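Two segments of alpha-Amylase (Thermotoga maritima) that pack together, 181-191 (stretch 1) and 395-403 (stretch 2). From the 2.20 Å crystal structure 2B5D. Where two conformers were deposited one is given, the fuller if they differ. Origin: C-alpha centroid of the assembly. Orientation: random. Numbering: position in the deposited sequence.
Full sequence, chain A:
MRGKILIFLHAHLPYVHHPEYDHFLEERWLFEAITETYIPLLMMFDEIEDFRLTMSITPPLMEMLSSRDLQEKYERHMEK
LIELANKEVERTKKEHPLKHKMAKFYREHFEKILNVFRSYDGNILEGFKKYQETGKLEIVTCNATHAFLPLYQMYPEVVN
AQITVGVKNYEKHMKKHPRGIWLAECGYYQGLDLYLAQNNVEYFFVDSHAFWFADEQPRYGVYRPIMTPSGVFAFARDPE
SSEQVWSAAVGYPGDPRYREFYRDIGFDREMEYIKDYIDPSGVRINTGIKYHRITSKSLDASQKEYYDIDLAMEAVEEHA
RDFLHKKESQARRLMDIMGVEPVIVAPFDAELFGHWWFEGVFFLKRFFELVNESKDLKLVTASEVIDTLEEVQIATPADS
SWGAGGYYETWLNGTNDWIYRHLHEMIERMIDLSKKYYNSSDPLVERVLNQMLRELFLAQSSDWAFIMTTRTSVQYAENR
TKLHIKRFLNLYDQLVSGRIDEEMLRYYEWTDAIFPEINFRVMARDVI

Stretch 1 181-191: IWLAECGYYQG
Stretch 2, residues 395-403: ATPADSSWG

Stretches 1 and 2 of alpha-Amylase, more than 200 residues apart in sequence, run antiparallel past each other and bury 567 Å² between them, both sides summed. Stretch 1 arrives as a weakly bonded strand at about Ile181-Trp182 and then continues as loop and turn; stretch 2 has no regular helix or strand. At Glu185 (phi/psi 61/25) and Cys186 (45/28) the backbone takes left-handed angles. This turn is tied by Cys186 N to Leu183 O (2.9 Å) and Gly187 N to Ala184 O (3.0 Å), after which Tyr188 (-133/135) and Tyr189 (-133/158) are extended. In stretch 2, Ser400 (-171/166) and Ser401 (-154/163) are nearly fully stretched. The register sets Gly187 against Ser401 (CA-CA 4.4 Å), Tyr188 against Ser400 (5.3 Å) and Tyr189 against Asp399 (4.2 Å).

Backbone hydrogen bonds centre on a single antiparallel bridge. Tyr188 N donates to Ser400 O (2.8 Å, 160°), and Ser400 N returns the bond to Tyr188 O (2.9 Å, 169°), so one residue pair satisfies both its amides and carbonyls. Toward the turn, Trp402 N donates to Glu185 O (3.0 Å, 140°). CA-H...O contacts supplement these bonds: Ser401 CA to Cys186 O (3.4 Å), Gly187 CA to Ser400 O (3.5 Å) and Asp399 CA to Tyr188 O (3.4 Å). Cys186 O and Ser400 O lie 3.1 Å apart, but both are acceptors and do not bond.

One side chain extends the polar pairing. Asp399 (chi1 m, -81°) leaves its CA sideways, but its carboxylate comes nearer stretch 1, where OD1 accepts from Gln190 N at 2.7 Å (136°). A backbone amide is thus met by an acidic side chain just beyond the bridge. Within stretch 2, Ser400 OG (chi1 p) makes a weak hydrogen bond to Ala398 O at 3.3 Å.

Apolar and edge contacts gather around Trp182, Tyr188 and Trp402. Tyr188 (chi1 t, chi2 82°) reaches Pro397, whose CB points toward stretch 1: Tyr188 CE2 lies 3.8 Å from Pro397 CB, and the ring edge faces the carbonyls of Pro397 and Ala398, with Tyr188 CD2 3.7 Å from Ala398 O. Trp182 (chi1 t, chi2 -87°) and Trp402 (chi1 t, chi2 9°) meet edge to edge, Trp182 CH2 to Trp402 CE3 at 3.8 Å. Cys186 (chi1 m) adds its CB, 4.0 Å from Trp402 CB. At the exposed margin, Gln190 CG lies 3.5 Å from Pro397 O.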

# COMPACT_ATOMS: atom_id res chain seq x y z
N ILE A 181 15.73 -5.31 38.14
CA ILE A 181 15.16 -4.73 36.94
C ILE A 181 15.63 -5.49 35.68
O ILE A 181 16.77 -5.96 35.59
CB ILE A 181 15.58 -3.25 36.77
CG1 ILE A 181 14.72 -2.63 35.63
CG2 ILE A 181 17.04 -3.21 36.44
CD1 ILE A 181 14.77 -1.08 35.42
N TRP A 182 14.74 -5.58 34.71
CA TRP A 182 15.12 -6.08 33.41
C TRP A 182 15.10 -4.89 32.48
O TRP A 182 14.10 -4.25 32.33
CB TRP A 182 14.11 -7.13 32.93
CG TRP A 182 14.34 -7.58 31.50
CD1 TRP A 182 13.85 -7.00 30.38
CD2 TRP A 182 15.17 -8.67 31.07
NE1 TRP A 182 14.29 -7.66 29.28
CE2 TRP A 182 15.11 -8.69 29.66
CE3 TRP A 182 15.98 -9.61 31.73
CZ2 TRP A 182 15.79 -9.67 28.88
CZ3 TRP A 182 16.67 -10.60 30.95
CH2 TRP A 182 16.58 -10.59 29.55
N LEU A 183 16.22 -4.60 31.84
CA LEU A 183 16.27 -3.57 30.84
C LEU A 183 15.76 -4.16 29.49
O LEU A 183 16.11 -5.29 29.09
CB LEU A 183 17.71 -3.12 30.71
CG LEU A 183 18.57 -2.92 31.99
CD1 LEU A 183 20.04 -2.62 31.61
CD2 LEU A 183 18.03 -1.74 32.85
N ALA A 184 14.96 -3.38 28.78
CA ALA A 184 14.46 -3.78 27.46
C ALA A 184 15.64 -4.16 26.57
O ALA A 184 16.59 -3.36 26.43
CB ALA A 184 13.70 -2.63 26.84
N GLU A 185 15.58 -5.39 25.98
CA GLU A 185 16.61 -5.92 25.10
C GLU A 185 17.97 -6.05 25.75
O GLU A 185 18.98 -6.00 25.07
CB GLU A 185 16.77 -5.08 23.80
CG GLU A 185 15.50 -4.86 22.93
CD GLU A 185 14.75 -6.16 22.65
OE1 GLU A 185 15.42 -7.18 22.28
OE2 GLU A 185 13.49 -6.16 22.81
N CYS A 186 18.00 -6.16 27.08
CA CYS A 186 19.25 -6.02 27.87
C CYS A 186 20.12 -4.83 27.46
O CYS A 186 21.35 -4.87 27.57
CB CYS A 186 20.04 -7.37 27.87
SG CYS A 186 19.12 -8.59 28.90
N GLY A 187 19.49 -3.79 26.92
CA GLY A 187 20.22 -2.63 26.46
C GLY A 187 20.87 -1.92 27.66
O GLY A 187 20.20 -1.39 28.54
N TYR A 188 22.18 -1.99 27.70
CA TYR A 188 22.96 -1.53 28.79
C TYR A 188 24.07 -0.72 28.15
O TYR A 188 24.61 -1.11 27.12
CB TYR A 188 23.56 -2.67 29.63
CG TYR A 188 24.44 -2.08 30.77
CD1 TYR A 188 23.86 -1.61 31.99
CD2 TYR A 188 25.81 -1.92 30.60
CE1 TYR A 188 24.66 -1.06 33.02
CE2 TYR A 188 26.60 -1.36 31.60
CZ TYR A 188 26.02 -0.91 32.79
OH TYR A 188 26.83 -0.38 33.76
N TYR A 189 24.33 0.45 28.72
CA TYR A 189 25.49 1.27 28.35
C TYR A 189 26.19 1.75 29.64
O TYR A 189 25.61 1.79 30.72
CB TYR A 189 25.10 2.48 27.47
CG TYR A 189 24.21 3.49 28.15
CD1 TYR A 189 22.82 3.31 28.17
CD2 TYR A 189 24.75 4.60 28.78
CE1 TYR A 189 21.96 4.26 28.79
CE2 TYR A 189 23.95 5.54 29.40
CZ TYR A 189 22.56 5.37 29.40
OH TYR A 189 21.78 6.29 30.02
N GLN A 190 27.45 2.09 29.50
CA GLN A 190 28.26 2.34 30.68
C GLN A 190 27.85 3.59 31.45
O GLN A 190 27.73 4.67 30.88
CB GLN A 190 29.72 2.44 30.27
CG GLN A 190 30.43 1.17 30.43
CD GLN A 190 31.88 1.38 30.28
OE1 GLN A 190 32.66 0.92 31.10
NE2 GLN A 190 32.28 2.12 29.23
N GLY A 191 27.56 3.42 32.72
CA GLY A 191 27.06 4.56 33.46
C GLY A 191 25.64 4.34 33.90
O GLY A 191 25.21 4.90 34.91
N ALA A 395 33.16 -5.54 38.92
CA ALA A 395 33.56 -5.35 37.53
C ALA A 395 32.67 -4.33 36.91
O ALA A 395 31.60 -4.09 37.39
CB ALA A 395 33.49 -6.72 36.74
N THR A 396 33.13 -3.69 35.86
CA THR A 396 32.19 -2.85 35.12
C THR A 396 31.80 -3.45 33.74
O THR A 396 32.65 -3.60 32.89
CB THR A 396 32.59 -1.33 35.05
OG1 THR A 396 33.38 -1.08 33.90
CG2 THR A 396 33.40 -0.94 36.23
N PRO A 397 30.51 -3.78 33.56
CA PRO A 397 29.98 -4.35 32.30
C PRO A 397 30.20 -3.46 31.08
O PRO A 397 30.18 -2.22 31.20
CB PRO A 397 28.50 -4.51 32.58
CG PRO A 397 28.37 -4.52 34.04
CD PRO A 397 29.45 -3.66 34.58
N ALA A 398 30.39 -4.08 29.92
CA ALA A 398 30.63 -3.34 28.70
C ALA A 398 29.26 -2.98 28.10
O ALA A 398 28.27 -3.60 28.43
CB ALA A 398 31.46 -4.17 27.76
N ASP A 399 29.19 -1.93 27.29
CA ASP A 399 27.97 -1.61 26.53
C ASP A 399 27.52 -2.83 25.78
O ASP A 399 28.34 -3.48 25.11
CB ASP A 399 28.30 -0.56 25.47
CG ASP A 399 28.34 0.85 26.01
OD1 ASP A 399 28.43 1.03 27.25
OD2 ASP A 399 28.25 1.81 25.18
N SER A 400 26.23 -3.13 25.85
CA SER A 400 25.78 -4.34 25.25
C SER A 400 24.27 -4.45 25.21
O SER A 400 23.56 -3.65 25.85
CB SER A 400 26.39 -5.49 26.06
OG SER A 400 25.78 -5.52 27.35
N SER A 401 23.78 -5.41 24.40
CA SER A 401 22.41 -5.91 24.49
C SER A 401 22.22 -7.35 23.97
O SER A 401 23.07 -7.86 23.28
CB SER A 401 21.41 -4.98 23.80
OG SER A 401 21.56 -4.96 22.42
N TRP A 402 21.11 -7.97 24.34
CA TRP A 402 20.74 -9.26 23.82
C TRP A 402 20.06 -9.01 22.47
O TRP A 402 18.85 -8.95 22.38
CB TRP A 402 19.81 -9.95 24.83
CG TRP A 402 19.63 -11.42 24.58
CD1 TRP A 402 20.35 -12.22 23.68
CD2 TRP A 402 18.70 -12.28 25.23
NE1 TRP A 402 19.90 -13.52 23.75
CE2 TRP A 402 18.89 -13.59 24.68
CE3 TRP A 402 17.73 -12.09 26.20
CZ2 TRP A 402 18.12 -14.70 25.10
CZ3 TRP A 402 16.96 -13.18 26.61
CH2 TRP A 402 17.17 -14.48 26.06
N GLY A 403 20.87 -8.81 21.42
CA GLY A 403 20.45 -7.92 20.35
C GLY A 403 20.10 -8.46 18.97
O GLY A 403 20.84 -9.28 18.39